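Local structure of adhesin (Streptococcus sanguinis SK1 = NCTC 7863, 6VT2) at residues Y131-P136 against I182-G187; D153-A158 against A195-T200; T179-I182 against S188-T191; P54-Y59 against F120-R125. The protein binds sialoglycans through two tandem SigLec-like modules, and so probably attaches the streptococcus to host surfaces. All coordinates share one frame; numbering follows the deposited sequence.

In the fold
From the N terminus, contact 4 comes first: it closes a loop of 60 residues inside the first SigLec-like module and joins its two sheets beside the glycan pocket. The other three all lie in the atypical Rib region that follows. Contact 1 opens at 131-136 and closes 45 residues later at 182-187. Contact 2 starts within that span, at helix segment 153-158, and ends beyond it at 195-200, so the two cross. Contact 3, the short hairpin, falls wholly between the ends of contact 2 and shares Ile182 with contact 1. A calcium ion joins contacts 1 and 3, while Val155 packing on Val180 joins contacts 2 and 3.

Contact 1. Residues Y131-P136 against I182-G187; sequences YTPQVP and ITYPDG. With CA (calcium ion), chain I.
The phenol end of Tyr184 fits into the corner made by Tyr131 and Pro133, and this is the tight part of the contact. Its OH lies 3.6 Å from Tyr131 CB and 3.5 Å from Pro133 CG, and the same proline CG meets Ile182 CD1 at 3.6 Å. Farther out the two tyrosine rings run obliquely, centroids 5.4 Å apart and planes at 36°, with Tyr131 CD2 above one face of the Tyr184 ring near its rim. Although it lies against two carbons here, the Tyr184 hydroxyl is satisfied by a hydrogen bond to Asp190.

With CG anti to its own carbonyl carbon (chi1 -57°), Tyr131 sends ring and carbonyl different ways: the ring toward Glu20, which bonds its OH, and the carbonyl O to the calcium ion at 2.4 Å. Thr128 and Asp190 complete the protein share of that site. The other side is loose and wet. Three waters fill the remaining calcium positions, water 1 also meeting Thr132 OG1 at 3.3 Å.

Beyond Tyr184 a type I turn ends at Gly187, and Asp186 on it forms a salt bridge with Arg18 of the preceding SigLec-like region. On the 182-187 side, Ile182 packs on Val159 of helix 149-162, Tyr172 of strand 171-174 and Ile192 of strand 189-192.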
# COMPACT_ATOMS: atom_id res chain seq x y z
N TYR A 131 -26.45 -4.87 2.89
CA TYR A 131 -25.00 -4.75 3.03
C TYR A 131 -24.40 -6.07 3.49
O TYR A 131 -24.91 -6.73 4.41
CB TYR A 131 -24.69 -3.61 4.01
CG TYR A 131 -25.26 -2.30 3.59
CD1 TYR A 131 -24.77 -1.63 2.47
CD2 TYR A 131 -26.32 -1.74 4.28
CE1 TYR A 131 -25.32 -0.42 2.05
CE2 TYR A 131 -26.88 -0.53 3.88
CZ TYR A 131 -26.34 0.14 2.77
OH TYR A 131 -26.90 1.33 2.36
N THR A 132 -23.36 -6.50 2.79
CA THR A 132 -22.63 -7.71 3.14
C THR A 132 -21.17 -7.29 3.34
O THR A 132 -20.45 -7.02 2.36
CB THR A 132 -22.75 -8.77 2.06
OG1 THR A 132 -24.14 -9.08 1.86
CG2 THR A 132 -22.02 -10.05 2.49
N PRO A 133 -20.69 -7.22 4.58
CA PRO A 133 -19.33 -6.69 4.80
C PRO A 133 -18.28 -7.67 4.34
O PRO A 133 -18.45 -8.89 4.42
CB PRO A 133 -19.25 -6.49 6.32
CG PRO A 133 -20.64 -6.71 6.86
CD PRO A 133 -21.36 -7.60 5.83
N GLN A 134 -17.16 -7.12 3.89
CA GLN A 134 -16.01 -7.92 3.52
C GLN A 134 -15.10 -8.09 4.72
O GLN A 134 -15.05 -7.24 5.61
CB GLN A 134 -15.25 -7.28 2.36
CG GLN A 134 -16.02 -7.32 1.03
CD GLN A 134 -15.42 -8.30 0.04
OE1 GLN A 134 -14.41 -8.96 0.32
NE2 GLN A 134 -16.03 -8.40 -1.13
N VAL A 135 -14.42 -9.22 4.77
CA VAL A 135 -13.50 -9.50 5.86
C VAL A 135 -12.30 -8.56 5.76
O VAL A 135 -11.89 -8.19 4.64
CB VAL A 135 -13.04 -10.96 5.86
CG1 VAL A 135 -14.21 -11.91 5.79
CG2 VAL A 135 -12.07 -11.21 4.69
N PRO A 136 -11.75 -8.13 6.88
CA PRO A 136 -10.56 -7.27 6.86
C PRO A 136 -9.28 -8.10 6.73
O PRO A 136 -9.28 -9.33 6.78
CB PRO A 136 -10.60 -6.57 8.21
CG PRO A 136 -11.11 -7.69 9.13
CD PRO A 136 -12.11 -8.54 8.25
N ILE A 182 -21.01 -4.68 13.34
CA ILE A 182 -21.24 -3.48 12.51
C ILE A 182 -22.70 -3.15 12.73
O ILE A 182 -23.46 -4.01 12.58
CB ILE A 182 -20.93 -3.77 11.03
CG1 ILE A 182 -19.49 -4.27 10.88
CG2 ILE A 182 -21.23 -2.57 10.12
CD1 ILE A 182 -19.12 -4.77 9.52
N THR A 183 -23.02 -1.96 13.16
CA THR A 183 -24.41 -1.58 13.39
C THR A 183 -24.76 -0.59 12.30
O THR A 183 -24.18 0.42 12.23
CB THR A 183 -24.64 -0.99 14.77
OG1 THR A 183 -24.27 -1.97 15.73
CG2 THR A 183 -26.07 -0.61 15.05
N TYR A 184 -25.70 -0.95 11.46
CA TYR A 184 -26.16 -0.06 10.41
C TYR A 184 -27.02 0.97 11.08
O TYR A 184 -27.52 0.91 12.13
CB TYR A 184 -26.89 -0.86 9.36
CG TYR A 184 -25.92 -1.78 8.74
CD1 TYR A 184 -24.77 -1.33 8.16
CD2 TYR A 184 -26.14 -3.12 8.87
CE1 TYR A 184 -23.84 -2.21 7.67
CE2 TYR A 184 -25.25 -4.00 8.33
CZ TYR A 184 -24.10 -3.56 7.74
OH TYR A 184 -23.22 -4.44 7.23
N PRO A 185 -27.34 2.22 10.37
CA PRO A 185 -28.15 3.32 10.92
C PRO A 185 -29.53 2.93 11.40
O PRO A 185 -30.11 3.58 12.27
CB PRO A 185 -28.25 4.31 9.74
CG PRO A 185 -27.15 3.98 8.84
CD PRO A 185 -26.77 2.54 9.07
N ASP A 186 -30.09 1.86 10.89
CA ASP A 186 -31.38 1.39 11.38
C ASP A 186 -31.30 0.44 12.55
O ASP A 186 -32.32 -0.06 13.00
CB ASP A 186 -32.16 0.76 10.20
CG ASP A 186 -31.65 -0.57 9.81
OD1 ASP A 186 -30.47 -0.88 10.12
OD2 ASP A 186 -32.40 -1.34 9.20
N GLY A 187 -30.11 0.23 13.09
CA GLY A 187 -29.96 -0.66 14.25
C GLY A 187 -29.81 -2.12 13.88
O GLY A 187 -29.54 -2.88 14.74
CA CA I . -25.78 -8.14 6.14
O HOH W 1 -26.48 -9.16 4.15
O HOH W 2 -27.14 -9.95 6.74
O HOH W 3 -24.18 -9.89 5.53

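Contact 2. Residues D153-A158 against A195-T200; sequences DAVIAA and AQTVDT
No ring or other flat side chain takes part where Val155 meets Thr197 and Val198; the contact is a small buried packing of branched aliphatic groups. It sets helix 149-162 of the atypical Rib domain against the chain as it leaves a 3-10 turn and enters strand 198-200, which pairs in parallel with strand 139-141. Val155 reaches both partners by dividing its methyls. Its CG1 stands opposite the backbone N (chi1 168°) and approaches Thr197 CB at 4.0 Å, while CG2 presses closer, 3.5 Å from Val198 CG1. In both pairs the side chains cross at about a right angle.

Thr197 gives only carbon to the helix. Its OG1, tucked between its backbone N and carbonyl carbon (chi1 64°), lies in hydrogen-bonding position to the carbonyl oxygens of both Gly178 and Ala194, which must share its one proton, so this buried polar atom is satisfied away from the valine. Val155 and Thr197 both also touch Val180, which ties the helix to the hairpin strand 180-183.

A flat group does act within the 195-200 segment, the Asp199 carboxylate, beyond the packed valines: Thr200 N donates to Asp199 OD1 over 2.8 Å, coming from above the carboxylate plane, 58° out of it.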
# COMPACT_ATOMS: atom_id res chain seq x y z
N ASP A 153 -8.94 -0.86 18.00
CA ASP A 153 -8.96 0.23 17.04
C ASP A 153 -8.39 -0.24 15.73
O ASP A 153 -8.86 0.17 14.65
CB ASP A 153 -8.20 1.43 17.59
CG ASP A 153 -8.92 2.09 18.75
OD1 ASP A 153 -10.17 1.98 18.82
OD2 ASP A 153 -8.26 2.73 19.59
N ALA A 154 -7.37 -1.11 15.79
CA ALA A 154 -6.74 -1.61 14.57
C ALA A 154 -7.70 -2.51 13.80
O ALA A 154 -7.70 -2.52 12.56
CB ALA A 154 -5.46 -2.37 14.88
N VAL A 155 -8.48 -3.33 14.51
CA VAL A 155 -9.46 -4.16 13.81
C VAL A 155 -10.51 -3.29 13.15
O VAL A 155 -10.82 -3.50 11.97
CB VAL A 155 -10.07 -5.17 14.78
CG1 VAL A 155 -11.30 -5.84 14.15
CG2 VAL A 155 -9.01 -6.21 15.21
N ILE A 156 -11.02 -2.29 13.87
CA ILE A 156 -12.02 -1.39 13.30
C ILE A 156 -11.47 -0.72 12.06
O ILE A 156 -12.16 -0.59 11.03
CB ILE A 156 -12.49 -0.35 14.32
CG1 ILE A 156 -13.23 -1.03 15.46
CG2 ILE A 156 -13.38 0.71 13.64
CD1 ILE A 156 -13.66 -0.10 16.55
N ALA A 157 -10.23 -0.26 12.14
CA ALA A 157 -9.64 0.41 10.99
C ALA A 157 -9.52 -0.54 9.81
O ALA A 157 -9.72 -0.16 8.65
CB ALA A 157 -8.28 0.96 11.38
N ALA A 158 -9.15 -1.79 10.09
CA ALA A 158 -9.01 -2.76 9.01
C ALA A 158 -10.38 -3.16 8.43
O ALA A 158 -10.50 -3.45 7.23
CB ALA A 158 -8.29 -4.00 9.50
N ALA A 195 -12.40 -15.21 14.19
CA ALA A 195 -11.49 -15.96 13.32
C ALA A 195 -11.13 -15.18 12.07
O ALA A 195 -10.05 -15.38 11.49
CB ALA A 195 -12.13 -17.31 12.96
N GLN A 196 -12.01 -14.28 11.64
CA GLN A 196 -11.71 -13.49 10.45
C GLN A 196 -11.14 -12.12 10.77
O GLN A 196 -10.94 -11.32 9.86
CB GLN A 196 -12.99 -13.33 9.61
CG GLN A 196 -13.32 -14.52 8.77
CD GLN A 196 -13.63 -15.74 9.58
OE1 GLN A 196 -14.62 -15.78 10.34
NE2 GLN A 196 -12.79 -16.77 9.44
N THR A 197 -10.88 -11.80 12.04
CA THR A 197 -10.35 -10.49 12.35
C THR A 197 -9.00 -10.53 13.03
O THR A 197 -8.22 -9.60 12.82
CB THR A 197 -11.32 -9.70 13.23
OG1 THR A 197 -11.46 -10.36 14.47
CG2 THR A 197 -12.70 -9.64 12.55
N VAL A 198 -8.75 -11.50 13.90
CA VAL A 198 -7.52 -11.49 14.68
C VAL A 198 -6.92 -12.89 14.80
O VAL A 198 -7.61 -13.91 14.74
CB VAL A 198 -7.74 -10.94 16.10
CG1 VAL A 198 -8.24 -9.56 16.06
CG2 VAL A 198 -8.71 -11.87 16.84
N ASP A 199 -5.63 -12.96 15.05
CA ASP A 199 -4.95 -14.23 15.40
C ASP A 199 -3.79 -13.81 16.31
O ASP A 199 -3.40 -12.65 16.37
CB ASP A 199 -4.50 -15.13 14.22
CG ASP A 199 -4.26 -16.61 14.57
OD1 ASP A 199 -4.52 -16.98 15.78
OD2 ASP A 199 -3.65 -17.28 13.84
N THR A 200 -3.29 -14.78 17.02
CA THR A 200 -2.15 -14.58 17.89
C THR A 200 -0.92 -14.35 17.05
O THR A 200 -0.68 -15.11 16.11
CB THR A 200 -1.92 -15.79 18.76
OG1 THR A 200 -3.18 -16.24 19.26
CG2 THR A 200 -1.01 -15.43 19.93

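Contact 3. Residues T179-I182 against S188-T191; sequences TVTI and STDT. With CA (calcium ion), chain I.
A beta hairpin carries this contact, strands 180-183 and 189-192 running antiparallel, and its second strand supplies the aspartate of a calcium site. Ile182 and Asp190 form the hydrogen-bonded pair: Ile182 N gives to Asp190 O at 2.8 Å, nearly straight at 170°, and Asp190 N returns a bond to Ile182 O at 3.0 Å. Thr181 and Thr191 are the non-hydrogen-bonded pair beside it, where CA-H groups face carbonyls, as at Thr191 CA to Val180 O, 3.2 Å.

The two faces differ sharply. On the one with Ile182, the Asp190 carboxylate grips the calcium ion with both oxygens; OD2, also bonded to Tyr184 OH, lies 2.5 Å from the metal. The calcium ion and this hydroxyl together probably keep the carboxylate ionised, and two-oxygen binding limits its rotation. Thr128 OG1 binds the same ion. On the threonine face, Thr181 and Thr191 both turn OG1 anti to the carbonyl carbon (chi1 -64° and -61°), where water 4 lies between the two hydroxyls. Their methyls go elsewhere: Thr191 CG2 meets Thr179 CG2 at 3.6 Å, and Thr181 CG2 lies 4.1 Å from Thr189 CG2.

Strand 171-174 flanks 180-183 on its other edge, and helix 149-162 packs on the face that holds Val180 and Ile182, where its Val159 touches Val180.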
# COMPACT_ATOMS: atom_id res chain seq x y z
N THR A 179 -14.35 -10.14 17.90
CA THR A 179 -15.60 -10.22 17.16
C THR A 179 -16.06 -8.81 16.85
O THR A 179 -16.17 -7.97 17.74
CB THR A 179 -16.66 -10.92 17.98
OG1 THR A 179 -16.25 -12.23 18.35
CG2 THR A 179 -17.94 -11.07 17.14
N VAL A 180 -16.40 -8.57 15.58
CA VAL A 180 -16.76 -7.24 15.16
C VAL A 180 -18.26 -7.19 14.95
O VAL A 180 -18.83 -8.03 14.26
CB VAL A 180 -16.03 -6.85 13.88
CG1 VAL A 180 -16.65 -5.51 13.33
CG2 VAL A 180 -14.57 -6.66 14.16
N THR A 181 -18.89 -6.20 15.54
CA THR A 181 -20.30 -5.95 15.30
C THR A 181 -20.41 -4.65 14.52
O THR A 181 -19.95 -3.61 14.99
CB THR A 181 -21.05 -5.84 16.61
OG1 THR A 181 -21.00 -7.07 17.29
CG2 THR A 181 -22.55 -5.50 16.32
N ILE A 182 -21.01 -4.68 13.34
CA ILE A 182 -21.24 -3.48 12.51
C ILE A 182 -22.70 -3.15 12.73
O ILE A 182 -23.46 -4.01 12.58
CB ILE A 182 -20.93 -3.77 11.03
CG1 ILE A 182 -19.49 -4.27 10.88
CG2 ILE A 182 -21.23 -2.57 10.12
CD1 ILE A 182 -19.12 -4.77 9.52
N SER A 188 -29.88 -2.46 12.61
CA SER A 188 -29.62 -3.85 12.19
C SER A 188 -28.10 -4.02 12.17
O SER A 188 -27.38 -3.08 12.12
CB SER A 188 -30.29 -4.20 10.90
OG SER A 188 -29.75 -3.52 9.83
N THR A 189 -27.65 -5.26 12.24
CA THR A 189 -26.21 -5.49 12.39
C THR A 189 -25.68 -6.57 11.45
O THR A 189 -26.41 -7.32 10.89
CB THR A 189 -25.89 -5.92 13.83
OG1 THR A 189 -26.52 -7.17 14.08
CG2 THR A 189 -26.33 -4.95 14.89
N ASP A 190 -24.38 -6.55 11.30
CA ASP A 190 -23.63 -7.67 10.75
C ASP A 190 -22.57 -7.99 11.79
O ASP A 190 -22.14 -7.11 12.54
CB ASP A 190 -23.04 -7.33 9.43
CG ASP A 190 -23.96 -7.63 8.29
OD1 ASP A 190 -24.54 -8.73 8.29
OD2 ASP A 190 -24.05 -6.81 7.38
N THR A 191 -22.13 -9.24 11.80
CA THR A 191 -21.04 -9.69 12.66
C THR A 191 -19.91 -10.25 11.82
O THR A 191 -20.13 -10.95 10.82
CB THR A 191 -21.53 -10.78 13.62
OG1 THR A 191 -22.59 -10.28 14.47
CG2 THR A 191 -20.38 -11.28 14.48
CA CA I . -25.78 -8.14 6.14
O HOH W 4 -22.39 -9.23 16.63
O HOH W 2 -27.14 -9.95 6.74
O HOH W 3 -24.18 -9.89 5.53
O HOH W 1 -26.48 -9.16 4.15

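Contact 4. Residues P54-Y59 against F120-R125; sequences PNWIRY and FVLVIR
Apolar packing makes up the whole of this contact, with Leu122 at its middle. One methyl, Leu122 CD2, serves two partners: it lies 3.8 Å from Trp56 CZ3 and 3.9 Å from Ile57 CD1. Leu122 and Ile57 reach toward each other tip to tip, Leu122 holding CG opposite its backbone N (chi1 -173°). Two residues on, Ile124 CD1 comes up to Trp56 CH2 at 3.9 Å. Both aliphatic groups meet the indole obliquely at the far end of its six-membered ring.

Ring contacts hold the tryptophan. With chi1 at 50°, CG sits between the backbone N and the carbonyl carbon, and the indole folds back over its own turn: Pro54 CB stands 3.2 Å above one ring face, offset toward the rim. His88 meets the indole with the planes about perpendicular.

The hydrogen bond here is within the turn. Pro54 to Ile57 is a type I turn, closed by Ile57 N to Pro54 O at 3.2 Å, and a cis peptide precedes the proline. Pro54 touches the bound sialic acid, and the side chain of Ile57 lies about 7 Å from that sugar, so the packing adjoins the glycan pocket.

In the SigLec-like module, whose two sheets resemble a V-set immunoglobulin sandwich, the contact spans the layers. The 54-59 segment runs into the edge strand of one sheet, beside 76-83; strand 119-125 lies in the other, between 13-17 and 95-104.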
# COMPACT_ATOMS: atom_id res chain seq x y z
N PRO A 54 -49.02 4.32 3.90
CA PRO A 54 -48.56 5.38 4.78
C PRO A 54 -48.26 6.73 4.13
O PRO A 54 -48.11 6.80 3.00
CB PRO A 54 -47.22 4.88 5.30
CG PRO A 54 -47.30 3.41 5.13
CD PRO A 54 -48.29 3.14 4.05
N ASN A 55 -48.16 7.73 4.96
CA ASN A 55 -47.92 9.11 4.51
C ASN A 55 -46.56 9.26 3.83
O ASN A 55 -46.45 10.15 3.09
CB ASN A 55 -48.10 10.08 5.66
CG ASN A 55 -47.07 9.92 6.75
OD1 ASN A 55 -46.43 8.91 6.87
ND2 ASN A 55 -47.05 10.92 7.60
N TRP A 56 -45.60 8.38 4.06
CA TRP A 56 -44.29 8.50 3.43
C TRP A 56 -44.21 7.87 2.04
O TRP A 56 -43.21 8.01 1.47
CB TRP A 56 -43.22 7.99 4.40
CG TRP A 56 -43.51 6.65 4.99
CD1 TRP A 56 -44.05 6.41 6.19
CD2 TRP A 56 -43.27 5.38 4.38
NE1 TRP A 56 -44.17 5.08 6.38
CE2 TRP A 56 -43.69 4.42 5.30
CE3 TRP A 56 -42.70 4.97 3.19
CZ2 TRP A 56 -43.58 3.07 5.06
CZ3 TRP A 56 -42.62 3.64 2.94
CH2 TRP A 56 -43.07 2.71 3.85
N ILE A 57 -45.25 7.19 1.57
CA ILE A 57 -45.27 6.74 0.19
C ILE A 57 -45.78 7.93 -0.62
O ILE A 57 -46.90 8.40 -0.41
CB ILE A 57 -46.17 5.54 -0.00
CG1 ILE A 57 -45.68 4.37 0.82
CG2 ILE A 57 -46.20 5.18 -1.51
CD1 ILE A 57 -46.65 3.12 0.69
N ARG A 58 -44.95 8.43 -1.53
CA ARG A 58 -45.26 9.63 -2.31
C ARG A 58 -45.18 9.27 -3.78
O ARG A 58 -44.62 8.32 -4.13
CB ARG A 58 -44.21 10.69 -1.97
CG ARG A 58 -44.21 10.99 -0.49
CD ARG A 58 -43.19 12.02 -0.12
NE ARG A 58 -43.50 13.29 -0.74
CZ ARG A 58 -42.64 14.30 -0.80
NH1 ARG A 58 -41.46 14.18 -0.24
NH2 ARG A 58 -42.97 15.43 -1.39
N TYR A 59 -45.84 10.07 -4.57
CA TYR A 59 -45.76 9.86 -5.99
C TYR A 59 -45.93 11.16 -6.75
O TYR A 59 -46.54 12.04 -6.27
CB TYR A 59 -46.69 8.78 -6.53
CG TYR A 59 -48.14 9.09 -6.39
CD1 TYR A 59 -48.78 8.96 -5.19
CD2 TYR A 59 -48.88 9.41 -7.49
CE1 TYR A 59 -50.13 9.22 -5.08
CE2 TYR A 59 -50.22 9.66 -7.40
CZ TYR A 59 -50.86 9.55 -6.20
OH TYR A 59 -52.19 9.79 -6.17
N PHE A 120 -48.49 -2.80 -6.66
CA PHE A 120 -47.15 -3.16 -6.26
C PHE A 120 -47.17 -3.53 -4.79
O PHE A 120 -48.02 -3.06 -4.04
CB PHE A 120 -46.13 -2.05 -6.50
CG PHE A 120 -46.42 -0.78 -5.78
CD1 PHE A 120 -45.92 -0.57 -4.51
CD2 PHE A 120 -47.21 0.21 -6.36
CE1 PHE A 120 -46.24 0.58 -3.79
CE2 PHE A 120 -47.46 1.36 -5.70
CZ PHE A 120 -46.98 1.57 -4.39
N VAL A 121 -46.18 -4.31 -4.35
CA VAL A 121 -45.98 -4.58 -2.93
C VAL A 121 -44.66 -3.96 -2.56
O VAL A 121 -43.61 -4.31 -3.12
CB VAL A 121 -45.98 -6.06 -2.61
CG1 VAL A 121 -45.84 -6.25 -1.11
CG2 VAL A 121 -47.31 -6.70 -3.07
N LEU A 122 -44.72 -3.01 -1.65
CA LEU A 122 -43.55 -2.39 -1.07
C LEU A 122 -43.19 -3.13 0.20
O LEU A 122 -44.02 -3.28 1.09
CB LEU A 122 -43.85 -0.92 -0.82
CG LEU A 122 -42.67 -0.09 -0.36
CD1 LEU A 122 -41.68 0.06 -1.47
CD2 LEU A 122 -43.26 1.26 0.10
N VAL A 123 -41.98 -3.65 0.25
CA VAL A 123 -41.55 -4.55 1.31
C VAL A 123 -40.44 -3.88 2.06
O VAL A 123 -39.41 -3.56 1.46
CB VAL A 123 -41.12 -5.91 0.74
CG1 VAL A 123 -40.73 -6.91 1.84
CG2 VAL A 123 -42.18 -6.50 -0.13
N ILE A 124 -40.61 -3.76 3.38
CA ILE A 124 -39.63 -3.04 4.17
C ILE A 124 -38.66 -4.00 4.84
O ILE A 124 -39.09 -4.88 5.59
CB ILE A 124 -40.31 -2.15 5.22
CG1 ILE A 124 -41.43 -1.30 4.57
CG2 ILE A 124 -39.29 -1.41 6.00
CD1 ILE A 124 -40.97 -0.54 3.39
N ARG A 125 -37.37 -3.87 4.54
CA ARG A 125 -36.35 -4.79 5.02
C ARG A 125 -35.31 -4.03 5.81
O ARG A 125 -35.11 -2.81 5.63
CB ARG A 125 -35.71 -5.54 3.84
CG ARG A 125 -36.75 -6.31 3.06
CD ARG A 125 -37.60 -7.17 3.92
NE ARG A 125 -36.81 -8.21 4.57
CZ ARG A 125 -37.35 -9.17 5.30
NH1 ARG A 125 -38.67 -9.17 5.54
NH2 ARG A 125 -36.59 -10.12 5.79